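Local coordinates for protein histidine--tRNA ligase (Thermus thermophilus, PDB 1H4V) that joins L-histidine to its cognate tRNA(His) at the cost of ATP, as a homodimeric class II aminoacyl-tRNA synthetase, at residues Ile43-Gln48 with Met86-Leu91; Met65-Asp70 with Ser75-Pro80; Leu291-Leu294 with Pro298-Pro301; Asn128-Gly133 with Gly286-Leu291. All coordinates share one frame; numbering follows the deposited sequence.

Contact 1 of 4, residues Ile43-Gln48 with Met86-Leu91; sequences IFEETQ and MVRAYL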
loop_
_atom_site.group_PDB
_atom_site.type_symbol
_atom_site.label_atom_id
_atom_site.label_comp_id
_atom_site.label_asym_id
_atom_site.label_seq_id
_atom_site.Cartn_x
_atom_site.Cartn_y
_atom_site.Cartn_z
ATOM N N ILE A 43 -2.782 -10.063 2.752
ATOM C CA ILE A 43 -3.999 -9.523 3.337
ATOM C C ILE A 43 -4.712 -10.589 4.186
ATOM O O ILE A 43 -5.357 -10.275 5.180
ATOM C CB ILE A 43 -4.942 -9.022 2.231
ATOM C CG1 ILE A 43 -4.298 -7.834 1.495
ATOM C CG2 ILE A 43 -6.289 -8.680 2.812
ATOM C CD1 ILE A 43 -4.099 -6.571 2.334
ATOM N N PHE A 44 -4.606 -11.851 3.787
ATOM C CA PHE A 44 -5.227 -12.932 4.550
ATOM C C PHE A 44 -4.249 -14.072 4.781
ATOM O O PHE A 44 -3.267 -14.223 4.053
ATOM C CB PHE A 44 -6.498 -13.459 3.858
ATOM C CG PHE A 44 -6.287 -13.965 2.451
ATOM C CD1 PHE A 44 -5.524 -15.102 2.204
ATOM C CD2 PHE A 44 -6.885 -13.317 1.374
ATOM C CE1 PHE A 44 -5.356 -15.590 0.899
ATOM C CE2 PHE A 44 -6.725 -13.794 0.066
ATOM C CZ PHE A 44 -5.955 -14.936 -0.169
ATOM N N GLU A 45 -4.524 -14.864 5.809
ATOM C CA GLU A 45 -3.680 -16.002 6.169
ATOM C C GLU A 45 -4.525 -17.109 6.777
ATOM O O GLU A 45 -5.739 -16.952 6.972
ATOM C CB GLU A 45 -2.625 -15.575 7.194
ATOM C CG GLU A 45 -1.828 -14.384 6.752
ATOM C CD GLU A 45 -0.376 -14.470 7.144
ATOM O OE1 GLU A 45 0.137 -15.598 7.304
ATOM O OE2 GLU A 45 0.257 -13.405 7.266
ATOM N N GLU A 46 -3.882 -18.230 7.077
ATOM C CA GLU A 46 -4.600 -19.329 7.701
ATOM C C GLU A 46 -5.053 -18.798 9.046
ATOM O O GLU A 46 -4.288 -18.153 9.763
ATOM C CB GLU A 46 -3.695 -20.533 7.923
ATOM C CG GLU A 46 -3.303 -21.267 6.684
ATOM C CD GLU A 46 -2.767 -22.638 7.024
ATOM O OE1 GLU A 46 -3.507 -23.405 7.687
ATOM O OE2 GLU A 46 -1.613 -22.947 6.640
ATOM N N THR A 47 -6.310 -19.067 9.372
ATOM C CA THR A 47 -6.917 -18.631 10.621
ATOM C C THR A 47 -6.065 -18.903 11.860
ATOM O O THR A 47 -6.007 -18.085 12.771
ATOM C CB THR A 47 -8.281 -19.311 10.781
ATOM O OG1 THR A 47 -9.140 -18.852 9.736
ATOM C CG2 THR A 47 -8.901 -19.000 12.120
ATOM N N GLN A 48 -5.399 -20.049 11.896
ATOM C CA GLN A 48 -4.580 -20.395 13.053
ATOM C C GLN A 48 -3.455 -19.400 13.331
ATOM O O GLN A 48 -2.967 -19.311 14.449
ATOM C CB GLN A 48 -4.003 -21.802 12.888
ATOM C CG GLN A 48 -3.179 -22.000 11.637
ATOM C CD GLN A 48 -2.699 -23.430 11.499
ATOM O OE1 GLN A 48 -2.033 -23.961 12.391
ATOM N NE2 GLN A 48 -3.034 -24.065 10.382
ATOM N N MET A 86 3.988 -11.010 11.166
ATOM C CA MET A 86 5.418 -10.732 11.058
ATOM C C MET A 86 6.233 -11.856 11.667
ATOM O O MET A 86 7.241 -12.263 11.090
ATOM C CB MET A 86 5.743 -9.380 11.706
ATOM C CG MET A 86 5.094 -8.249 10.917
ATOM S SD MET A 86 4.985 -6.665 11.726
ATOM C CE MET A 86 6.637 -6.013 11.349
ATOM N N VAL A 87 5.790 -12.365 12.814
ATOM C CA VAL A 87 6.475 -13.486 13.466
ATOM C C VAL A 87 6.396 -14.701 12.538
ATOM O O VAL A 87 7.364 -15.446 12.392
ATOM C CB VAL A 87 5.814 -13.868 14.809
ATOM C CG1 VAL A 87 6.407 -15.181 15.323
ATOM C CG2 VAL A 87 6.020 -12.764 15.831
ATOM N N ARG A 88 5.238 -14.883 11.903
ATOM C CA ARG A 88 5.026 -15.990 10.980
ATOM C C ARG A 88 5.979 -15.857 9.793
ATOM O O ARG A 88 6.425 -16.856 9.229
ATOM C CB ARG A 88 3.565 -16.004 10.511
ATOM C CG ARG A 88 3.124 -17.247 9.725
ATOM C CD ARG A 88 3.569 -17.179 8.267
ATOM N NE ARG A 88 3.058 -15.978 7.612
ATOM C CZ ARG A 88 3.649 -15.377 6.587
ATOM N NH1 ARG A 88 4.775 -15.862 6.090
ATOM N NH2 ARG A 88 3.127 -14.277 6.075
ATOM N N ALA A 89 6.297 -14.622 9.420
ATOM C CA ALA A 89 7.213 -14.383 8.307
ATOM C C ALA A 89 8.664 -14.635 8.736
ATOM O O ALA A 89 9.454 -15.189 7.972
ATOM C CB ALA A 89 7.055 -12.946 7.786
ATOM N N TYR A 90 9.003 -14.225 9.954
ATOM C CA TYR A 90 10.347 -14.406 10.499
ATOM C C TYR A 90 10.665 -15.907 10.496
ATOM O O TYR A 90 11.783 -16.329 10.186
ATOM C CB TYR A 90 10.383 -13.859 11.930
ATOM C CG TYR A 90 11.660 -14.100 12.707
ATOM C CD1 TYR A 90 12.654 -13.120 12.777
ATOM C CD2 TYR A 90 11.845 -15.278 13.434
ATOM C CE1 TYR A 90 13.803 -13.304 13.563
ATOM C CE2 TYR A 90 12.986 -15.476 14.221
ATOM C CZ TYR A 90 13.960 -14.486 14.285
ATOM O OH TYR A 90 15.076 -14.663 15.083
ATOM N N LEU A 91 9.655 -16.697 10.837
ATOM C CA LEU A 91 9.764 -18.148 10.871
ATOM C C LEU A 91 9.877 -18.741 9.471
ATOM O O LEU A 91 10.791 -19.517 9.191
ATOM C CB LEU A 91 8.531 -18.744 11.562
ATOM C CG LEU A 91 8.596 -19.156 13.036
ATOM C CD1 LEU A 91 9.745 -18.475 13.764
ATOM C CD2 LEU A 91 7.265 -18.843 13.680
#
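Glu45 and Arg88 reach for each other from opposite directions and carry the whole meeting of strand 44-46 with helix 83-92, whose backbones stay far apart. The guanidinium grips the carboxylate side-on with two nitrogens, one to each oxygen. Arg88 NE lies 3.0 Å from Glu45 OE1, on that oxygen's syn lone pair, but its N-H is bent to 135°, OE1 being tilted out of the guanidinium plane. The second bond, from Arg88 NH2 to Glu45 OE2 at 3.2 Å, is nearly straight and in the guanidinium plane, yet it meets OE2 from above the carboxylate. The two flat groups are therefore turned 60° apart rather than coplanar. Arg88 leaves the helix with CG anti to the backbone N (chi1 -170°), then folds at chi2 and chi3 to present its NE edge to the strand. Its long, multidentate end suits the place, since NH1 also forms salt bridges with Glu92 and with Asp11 of the second subunit. A leucine here would probably leave the buried Glu45 carboxylate without this countercharge and break the ionic tie to the second subunit. The arrangement is a buried salt-bridge network at the dimer interface of a class II synthetase catalytic domain.

Contact 2 of 4, residues Met65-Asp70 with Ser75-Pro80; sequences MFTFQD and SLTLRP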
loop_
_atom_site.group_PDB
_atom_site.type_symbol
_atom_site.label_atom_id
_atom_site.label_comp_id
_atom_site.label_asym_id
_atom_site.label_seq_id
_atom_site.Cartn_x
_atom_site.Cartn_y
_atom_site.Cartn_z
ATOM N N MET A 65 -13.358 -11.159 13.750
ATOM C CA MET A 65 -12.377 -11.387 12.689
ATOM C C MET A 65 -13.085 -11.893 11.431
ATOM O O MET A 65 -13.959 -12.753 11.513
ATOM C CB MET A 65 -11.342 -12.432 13.120
ATOM C CG MET A 65 -10.141 -11.894 13.884
ATOM S SD MET A 65 -9.042 -13.231 14.471
ATOM C CE MET A 65 -9.205 -14.433 13.186
ATOM N N PHE A 66 -12.720 -11.357 10.271
ATOM C CA PHE A 66 -13.331 -11.807 9.031
ATOM C C PHE A 66 -12.652 -13.111 8.645
ATOM O O PHE A 66 -11.489 -13.126 8.255
ATOM C CB PHE A 66 -13.153 -10.782 7.906
ATOM C CG PHE A 66 -13.892 -9.492 8.122
ATOM C CD1 PHE A 66 -13.231 -8.371 8.606
ATOM C CD2 PHE A 66 -15.244 -9.391 7.813
ATOM C CE1 PHE A 66 -13.905 -7.159 8.773
ATOM C CE2 PHE A 66 -15.931 -8.183 7.978
ATOM C CZ PHE A 66 -15.261 -7.066 8.458
ATOM N N THR A 67 -13.392 -14.205 8.764
ATOM C CA THR A 67 -12.880 -15.529 8.465
ATOM C C THR A 67 -13.706 -16.160 7.360
ATOM O O THR A 67 -14.871 -15.827 7.178
ATOM C CB THR A 67 -12.956 -16.411 9.719
ATOM O OG1 THR A 67 -12.259 -15.765 10.785
ATOM C CG2 THR A 67 -12.330 -17.775 9.472
ATOM N N PHE A 68 -13.102 -17.070 6.615
ATOM C CA PHE A 68 -13.814 -17.740 5.540
ATOM C C PHE A 68 -12.928 -18.837 4.990
ATOM O O PHE A 68 -11.726 -18.840 5.225
ATOM C CB PHE A 68 -14.169 -16.736 4.437
ATOM C CG PHE A 68 -12.971 -16.098 3.784
ATOM C CD1 PHE A 68 -12.397 -16.662 2.648
ATOM C CD2 PHE A 68 -12.398 -14.950 4.324
ATOM C CE1 PHE A 68 -11.260 -16.093 2.058
ATOM C CE2 PHE A 68 -11.265 -14.370 3.749
ATOM C CZ PHE A 68 -10.693 -14.945 2.610
ATOM N N GLN A 69 -13.513 -19.785 4.277
ATOM C CA GLN A 69 -12.698 -20.844 3.706
ATOM C C GLN A 69 -12.739 -20.759 2.199
ATOM O O GLN A 69 -13.776 -20.462 1.617
ATOM C CB GLN A 69 -13.161 -22.219 4.191
ATOM C CG GLN A 69 -14.620 -22.520 3.994
ATOM C CD GLN A 69 -15.024 -23.789 4.720
ATOM O OE1 GLN A 69 -14.960 -23.860 5.949
ATOM N NE2 GLN A 69 -15.436 -24.799 3.964
ATOM N N ASP A 70 -11.592 -20.988 1.574
ATOM C CA ASP A 70 -11.503 -20.934 0.126
ATOM C C ASP A 70 -11.903 -22.273 -0.474
ATOM O O ASP A 70 -12.340 -23.180 0.233
ATOM C CB ASP A 70 -10.078 -20.589 -0.305
ATOM C CG ASP A 70 -9.085 -21.679 0.038
ATOM O OD1 ASP A 70 -9.357 -22.856 -0.287
ATOM O OD2 ASP A 70 -8.024 -21.363 0.617
ATOM N N SER A 75 -9.413 -22.883 6.276
ATOM C CA SER A 75 -9.909 -21.683 6.935
ATOM C C SER A 75 -8.935 -20.528 6.682
ATOM O O SER A 75 -7.735 -20.658 6.912
ATOM C CB SER A 75 -10.053 -21.924 8.439
ATOM O OG SER A 75 -10.704 -20.838 9.073
ATOM N N LEU A 76 -9.463 -19.406 6.205
ATOM C CA LEU A 76 -8.660 -18.224 5.903
ATOM C C LEU A 76 -9.203 -17.029 6.681
ATOM O O LEU A 76 -10.409 -16.915 6.885
ATOM C CB LEU A 76 -8.719 -17.934 4.403
ATOM C CG LEU A 76 -7.523 -18.261 3.495
ATOM C CD1 LEU A 76 -6.958 -19.626 3.785
ATOM C CD2 LEU A 76 -7.969 -18.161 2.039
ATOM N N THR A 77 -8.312 -16.141 7.120
ATOM C CA THR A 77 -8.722 -14.962 7.876
ATOM C C THR A 77 -8.049 -13.669 7.407
ATOM O O THR A 77 -6.851 -13.633 7.143
ATOM C CB THR A 77 -8.448 -15.160 9.404
ATOM O OG1 THR A 77 -9.399 -16.089 9.952
ATOM C CG2 THR A 77 -8.554 -13.842 10.152
ATOM N N LEU A 78 -8.841 -12.612 7.295
ATOM C CA LEU A 78 -8.341 -11.299 6.897
ATOM C C LEU A 78 -7.482 -10.778 8.051
ATOM O O LEU A 78 -7.910 -10.796 9.201
ATOM C CB LEU A 78 -9.517 -10.350 6.642
ATOM C CG LEU A 78 -9.900 -10.005 5.199
ATOM C CD1 LEU A 78 -9.848 -11.224 4.321
ATOM C CD2 LEU A 78 -11.285 -9.400 5.176
ATOM N N ARG A 79 -6.271 -10.331 7.736
ATOM C CA ARG A 79 -5.342 -9.819 8.738
ATOM C C ARG A 79 -5.968 -8.836 9.744
ATOM O O ARG A 79 -6.389 -7.740 9.373
ATOM C CB ARG A 79 -4.166 -9.138 8.043
ATOM C CG ARG A 79 -3.098 -8.656 8.990
ATOM C CD ARG A 79 -2.381 -7.463 8.393
ATOM N NE ARG A 79 -1.602 -7.831 7.225
ATOM C CZ ARG A 79 -1.426 -7.044 6.175
ATOM N NH1 ARG A 79 -1.988 -5.848 6.147
ATOM N NH2 ARG A 79 -0.665 -7.447 5.170
ATOM N N PRO A 80 -6.028 -9.222 11.033
ATOM C CA PRO A 80 -6.591 -8.394 12.108
ATOM C C PRO A 80 -5.524 -7.643 12.910
ATOM O O PRO A 80 -5.826 -6.688 13.623
ATOM C CB PRO A 80 -7.301 -9.416 12.975
ATOM C CG PRO A 80 -6.324 -10.536 12.951
ATOM C CD PRO A 80 -5.898 -10.621 11.485
HETATM O O HOH W 1 -10.326 -9.891 10.232
#
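Phe68 and Leu76 form the hydrogen-bonded pair of an antiparallel hairpin, Phe68 N giving to Leu76 O at 2.7 Å. Further along, Leu78 N binds Phe66 O at 2.9 Å, and a water bridges Phe66 N to Leu78 O, continuing the ladder where the strands part. Phe68 can be followed outward. Its CB carries CG between the backbone N and the carbonyl carbon (chi1 62°), which swings the ring over the partner strand. CG and CD2 then lie near Leu76 O, which sits over one face, while Leu76 CB makes a CH-pi contact on that same face, 4.1 Å from the ring centroid. Farther out, CE1 packs 3.9 Å from Leu76 CD2, CE2 meets Leu78 CD1 at 3.5 Å in the ring plane, and CZ at the tip has both Leu76 CB and Leu78 CD1 near it. Branched leucines suit this side, filling both face and edge of a flat ring. On the opposite face of the sheet Thr67 OG1 and Thr77 OG1 are hydrogen-bonded at 3.0 Å; such beta-branched residues favour extended strands. Thr47 also bonds Thr77 OG1. Strand 75-78 is the middle of a three-stranded sheet, between 67-69 and 44-46. Phe66 and Leu78 rest on Phe111 of strand 102-111, while Phe68 meets Phe68 of the second subunit, its ring nearly parallel.

Contact 3 of 4, residues Leu291-Leu294 with Pro298-Pro301; sequences LSEL and PRVP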
loop_
_atom_site.group_PDB
_atom_site.type_symbol
_atom_site.label_atom_id
_atom_site.label_comp_id
_atom_site.label_asym_id
_atom_site.label_seq_id
_atom_site.Cartn_x
_atom_site.Cartn_y
_atom_site.Cartn_z
ATOM N N LEU A 291 4.807 -15.933 21.641
ATOM C CA LEU A 291 3.989 -16.000 20.438
ATOM C C LEU A 291 4.534 -16.944 19.367
ATOM O O LEU A 291 3.766 -17.632 18.688
ATOM C CB LEU A 291 3.800 -14.589 19.852
ATOM C CG LEU A 291 3.046 -14.474 18.524
ATOM C CD1 LEU A 291 1.618 -14.943 18.685
ATOM C CD2 LEU A 291 3.072 -13.035 18.067
ATOM N N SER A 292 5.852 -16.980 19.210
ATOM C CA SER A 292 6.470 -17.845 18.211
ATOM C C SER A 292 6.137 -19.320 18.438
ATOM O O SER A 292 5.724 -20.022 17.517
ATOM C CB SER A 292 7.984 -17.653 18.220
ATOM O OG SER A 292 8.597 -18.480 17.245
ATOM N N GLU A 293 6.329 -19.790 19.664
ATOM C CA GLU A 293 6.040 -21.184 19.995
ATOM C C GLU A 293 4.566 -21.481 19.763
ATOM O O GLU A 293 4.189 -22.585 19.366
ATOM C CB GLU A 293 6.436 -21.469 21.449
ATOM C CG GLU A 293 7.939 -21.679 21.622
ATOM C CD GLU A 293 8.442 -21.352 23.018
ATOM O OE1 GLU A 293 8.547 -20.146 23.349
ATOM O OE2 GLU A 293 8.738 -22.298 23.786
ATOM N N LEU A 294 3.739 -20.470 19.992
ATOM C CA LEU A 294 2.300 -20.581 19.813
ATOM C C LEU A 294 1.986 -20.898 18.348
ATOM O O LEU A 294 0.998 -21.564 18.043
ATOM C CB LEU A 294 1.650 -19.258 20.245
ATOM C CG LEU A 294 0.141 -19.039 20.253
ATOM C CD1 LEU A 294 -0.374 -19.029 18.831
ATOM C CD2 LEU A 294 -0.539 -20.118 21.082
ATOM N N PRO A 298 10.358 -22.133 17.204
ATOM C CA PRO A 298 11.143 -22.201 18.437
ATOM C C PRO A 298 10.879 -20.946 19.255
ATOM O O PRO A 298 10.051 -20.113 18.880
ATOM C CB PRO A 298 12.576 -22.254 17.924
ATOM C CG PRO A 298 12.496 -21.418 16.674
ATOM C CD PRO A 298 11.229 -21.928 16.034
ATOM N N ARG A 299 11.582 -20.809 20.368
ATOM C CA ARG A 299 11.424 -19.638 21.207
ATOM C C ARG A 299 12.034 -18.439 20.492
ATOM O O ARG A 299 13.175 -18.497 20.044
ATOM C CB ARG A 299 12.141 -19.843 22.540
ATOM C CG ARG A 299 12.310 -18.567 23.346
ATOM C CD ARG A 299 13.216 -18.774 24.545
ATOM N NE ARG A 299 13.248 -17.588 25.397
ATOM C CZ ARG A 299 12.173 -17.062 25.979
ATOM N NH1 ARG A 299 10.980 -17.617 25.797
ATOM N NH2 ARG A 299 12.289 -15.983 26.748
ATOM N N VAL A 300 11.271 -17.360 20.371
ATOM C CA VAL A 300 11.763 -16.144 19.731
ATOM C C VAL A 300 11.296 -14.925 20.512
ATOM O O VAL A 300 10.135 -14.538 20.432
ATOM C CB VAL A 300 11.258 -16.000 18.283
ATOM C CG1 VAL A 300 11.760 -14.671 17.693
ATOM C CG2 VAL A 300 11.736 -17.174 17.434
ATOM N N PRO A 301 12.197 -14.315 21.293
ATOM C CA PRO A 301 11.863 -13.129 22.093
ATOM C C PRO A 301 11.450 -12.008 21.154
ATOM O O PRO A 301 12.005 -11.872 20.064
ATOM C CB PRO A 301 13.174 -12.801 22.805
ATOM C CG PRO A 301 13.902 -14.122 22.837
ATOM C CD PRO A 301 13.607 -14.690 21.476
HETATM O O HOH W 2 7.508 -14.998 20.493
#
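Ser292 lays its CB and OG against Val300, the two CB atoms 3.7 Å apart and Val300 CG2 3.4 Å from Ser292 OG. The same OG donates a hydrogen bond to Pro298 O at 2.7 Å, approaching nearly along the C=O axis. With OG anti to the backbone N (chi1 -179°), the hydroxyl is carried out from the helix to the returning chain. A small residue with a donor suits this tight turn-back, because the helix can come close while the carbonyl is still satisfied. An alanine here would probably leave Pro298 O without this donor and let the loop drift from the helix. Beside it a water accepts from Ser292 N at 2.9 Å and can donate to Val300 O at 2.7 Å, making a second link through the backbone. Outside, Glu293 crosses Arg299 at a slant, its OE1 3.7 Å from Arg299 CB; the charged ends, OE1 and NH1, remain 4.3 Å apart, too far for a salt bridge. That loose pairing fits two exposed residues. The loop leads from helix 291-294 into strand 302-308 of the large sheet. Toward helix 83-92, Ser292 rests on Leu91 and Val300 on Tyr90, and Leu291 packs on Val87 of that helix.

Contact 4 of 4, residues Asn128-Gly133 with Gly286-Leu291; sequences NYEALG and GRYDGL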
loop_
_atom_site.group_PDB
_atom_site.type_symbol
_atom_site.label_atom_id
_atom_site.label_comp_id
_atom_site.label_asym_id
_atom_site.label_seq_id
_atom_site.Cartn_x
_atom_site.Cartn_y
_atom_site.Cartn_z
ATOM N N ASN A 128 3.423 -1.102 11.919
ATOM C CA ASN A 128 3.945 -2.037 12.907
ATOM C C ASN A 128 5.454 -2.049 12.887
ATOM O O ASN A 128 6.068 -1.939 11.830
ATOM C CB ASN A 128 3.461 -3.471 12.647
ATOM C CG ASN A 128 2.050 -3.718 13.144
ATOM O OD1 ASN A 128 1.072 -3.384 12.477
ATOM N ND2 ASN A 128 1.939 -4.305 14.324
ATOM N N TYR A 129 6.035 -2.186 14.068
ATOM C CA TYR A 129 7.475 -2.271 14.226
ATOM C C TYR A 129 7.718 -3.471 15.139
ATOM O O TYR A 129 7.091 -3.594 16.187
ATOM C CB TYR A 129 8.044 -1.029 14.900
ATOM C CG TYR A 129 9.479 -1.235 15.334
ATOM C CD1 TYR A 129 10.518 -1.257 14.399
ATOM C CD2 TYR A 129 9.795 -1.447 16.671
ATOM C CE1 TYR A 129 11.836 -1.484 14.788
ATOM C CE2 TYR A 129 11.105 -1.680 17.074
ATOM C CZ TYR A 129 12.120 -1.695 16.126
ATOM O OH TYR A 129 13.414 -1.921 16.524
ATOM N N GLU A 130 8.642 -4.332 14.749
ATOM C CA GLU A 130 8.948 -5.523 15.525
ATOM C C GLU A 130 10.458 -5.821 15.550
ATOM O O GLU A 130 11.129 -5.819 14.514
ATOM C CB GLU A 130 8.190 -6.709 14.914
ATOM C CG GLU A 130 7.133 -7.364 15.795
ATOM C CD GLU A 130 6.093 -6.408 16.369
ATOM O OE1 GLU A 130 5.971 -6.356 17.607
ATOM O OE2 GLU A 130 5.388 -5.720 15.601
ATOM N N ALA A 131 10.982 -6.062 16.747
ATOM C CA ALA A 131 12.389 -6.408 16.953
ATOM C C ALA A 131 12.350 -7.817 17.533
ATOM O O ALA A 131 11.995 -8.005 18.691
ATOM C CB ALA A 131 13.025 -5.450 17.949
ATOM N N LEU A 132 12.710 -8.806 16.722
ATOM C CA LEU A 132 12.669 -10.206 17.142
ATOM C C LEU A 132 14.029 -10.859 17.313
ATOM O O LEU A 132 14.953 -10.592 16.545
ATOM C CB LEU A 132 11.883 -11.015 16.115
ATOM C CG LEU A 132 10.574 -10.382 15.673
ATOM C CD1 LEU A 132 10.101 -11.005 14.367
ATOM C CD2 LEU A 132 9.557 -10.560 16.761
ATOM N N GLY A 133 14.131 -11.729 18.317
ATOM C CA GLY A 133 15.364 -12.452 18.559
ATOM C C GLY A 133 16.161 -12.116 19.801
ATOM O O GLY A 133 17.146 -12.786 20.090
ATOM N N GLY A 286 4.762 -3.744 23.356
ATOM C CA GLY A 286 5.488 -4.384 24.429
ATOM C C GLY A 286 6.116 -5.685 23.992
ATOM O O GLY A 286 6.106 -6.031 22.813
ATOM N N ARG A 287 6.658 -6.407 24.965
ATOM C CA ARG A 287 7.337 -7.671 24.728
ATOM C C ARG A 287 6.335 -8.826 24.672
ATOM O O ARG A 287 5.329 -8.822 25.388
ATOM C CB ARG A 287 8.383 -7.855 25.836
ATOM C CG ARG A 287 9.243 -9.097 25.750
ATOM C CD ARG A 287 10.436 -8.943 26.682
ATOM N NE ARG A 287 11.431 -8.008 26.151
ATOM C CZ ARG A 287 12.243 -8.294 25.134
ATOM N NH1 ARG A 287 12.180 -9.484 24.542
ATOM N NH2 ARG A 287 13.127 -7.404 24.706
ATOM N N TYR A 288 6.607 -9.803 23.814
ATOM C CA TYR A 288 5.716 -10.953 23.633
ATOM C C TYR A 288 6.480 -12.228 23.301
ATOM O O TYR A 288 6.270 -12.831 22.245
ATOM C CB TYR A 288 4.744 -10.660 22.502
ATOM C CG TYR A 288 5.443 -10.172 21.258
ATOM C CD1 TYR A 288 6.043 -11.067 20.367
ATOM C CD2 TYR A 288 5.545 -8.806 20.989
ATOM C CE1 TYR A 288 6.726 -10.616 19.251
ATOM C CE2 TYR A 288 6.227 -8.345 19.876
ATOM C CZ TYR A 288 6.817 -9.253 19.014
ATOM O OH TYR A 288 7.522 -8.797 17.933
ATOM N N ASP A 289 7.327 -12.658 24.223
ATOM C CA ASP A 289 8.164 -13.834 24.026
ATOM C C ASP A 289 7.563 -15.211 23.697
ATOM O O ASP A 289 8.254 -16.041 23.111
ATOM C CB ASP A 289 9.116 -13.949 25.222
ATOM C CG ASP A 289 9.997 -12.705 25.382
ATOM O OD1 ASP A 289 10.706 -12.597 26.403
ATOM O OD2 ASP A 289 9.973 -11.831 24.482
ATOM N N GLY A 290 6.304 -15.469 24.031
ATOM C CA GLY A 290 5.750 -16.785 23.729
ATOM C C GLY A 290 4.893 -16.963 22.477
ATOM O O GLY A 290 4.325 -18.034 22.256
ATOM N N LEU A 291 4.807 -15.933 21.641
ATOM C CA LEU A 291 3.989 -16.000 20.438
ATOM C C LEU A 291 4.534 -16.944 19.367
ATOM O O LEU A 291 3.766 -17.632 18.688
ATOM C CB LEU A 291 3.800 -14.589 19.852
ATOM C CG LEU A 291 3.046 -14.474 18.524
ATOM C CD1 LEU A 291 1.618 -14.943 18.685
ATOM C CD2 LEU A 291 3.072 -13.035 18.067
#
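Tyr288, just beyond strand 281-287, reaches Glu130 and Leu132 of strand 123-132 in the mainly antiparallel sheet that is the core of the class II synthetase catalytic domain. Strands 123-132 and 281-287 are not neighbours there: strand 302-308 runs between them, so it is a long side chain that makes the meeting. The apolar part is small. Leu132 CD2 lies 3.8 Å from Tyr288 CE1, near the ring plane and at its edge, the two side chains crossing at about a right angle. A leucine suits this place, because its branched end can fill the rim of the ring while Leu132 also packs on Tyr90 of helix 83-92. The polar part is a weak hydrogen bond from Tyr288 OH to Glu130 OE1 at 2.9 Å. The hydroxyl is crowded in the model, which makes its exact position doubtful. Tyr288 takes chi1 50°, with CG between its backbone N and carbonyl carbon, and this sends the ring toward strand 123-132. Tyrosine has the length to cross and probably offers its hydroxyl to the buried acid. Thr83 of helix 83-92 touches both Glu130 and Tyr288. The ionic part lies within 286-291, where Arg287 also forms a salt bridge with Asp140. Asp289 OD2 accepts a hydrogen bond from Gly302 N as well, which ties the type I turn Tyr288-Leu291 to the start of strand 302-308. In the Arg287-Asp289 salt bridge, NH1 lies 3.2 Å from OD2, close to the guanidinium plane and on the syn lone pair of that oxygen.

Contacts 1 and 4 are buried, whereas contacts 2 and 3 are partly exposed. Helix 83-92 relates three of them: it supplies one side of contact 1, and its Met86, Val87, Tyr90 and Leu91 pack on residues of contacts 3 and 4. Contacts 1 and 2 share the small three-stranded sheet, where Glu45 O meets Thr77 N at 2.7 Å, and both touch the second subunit. Contacts 3 and 4 share Leu291 and touch no other chain; a probable hydrogen bond from Gly133 N to Pro301 O connects them. The chemistry differs accordingly: paired charges in contact 1, backbone ladder and aromatic packing in contact 2, hydroxyl and water links in contact 3, and a tyrosine edge against leucine with a weak hydroxyl-acid bond in contact 4.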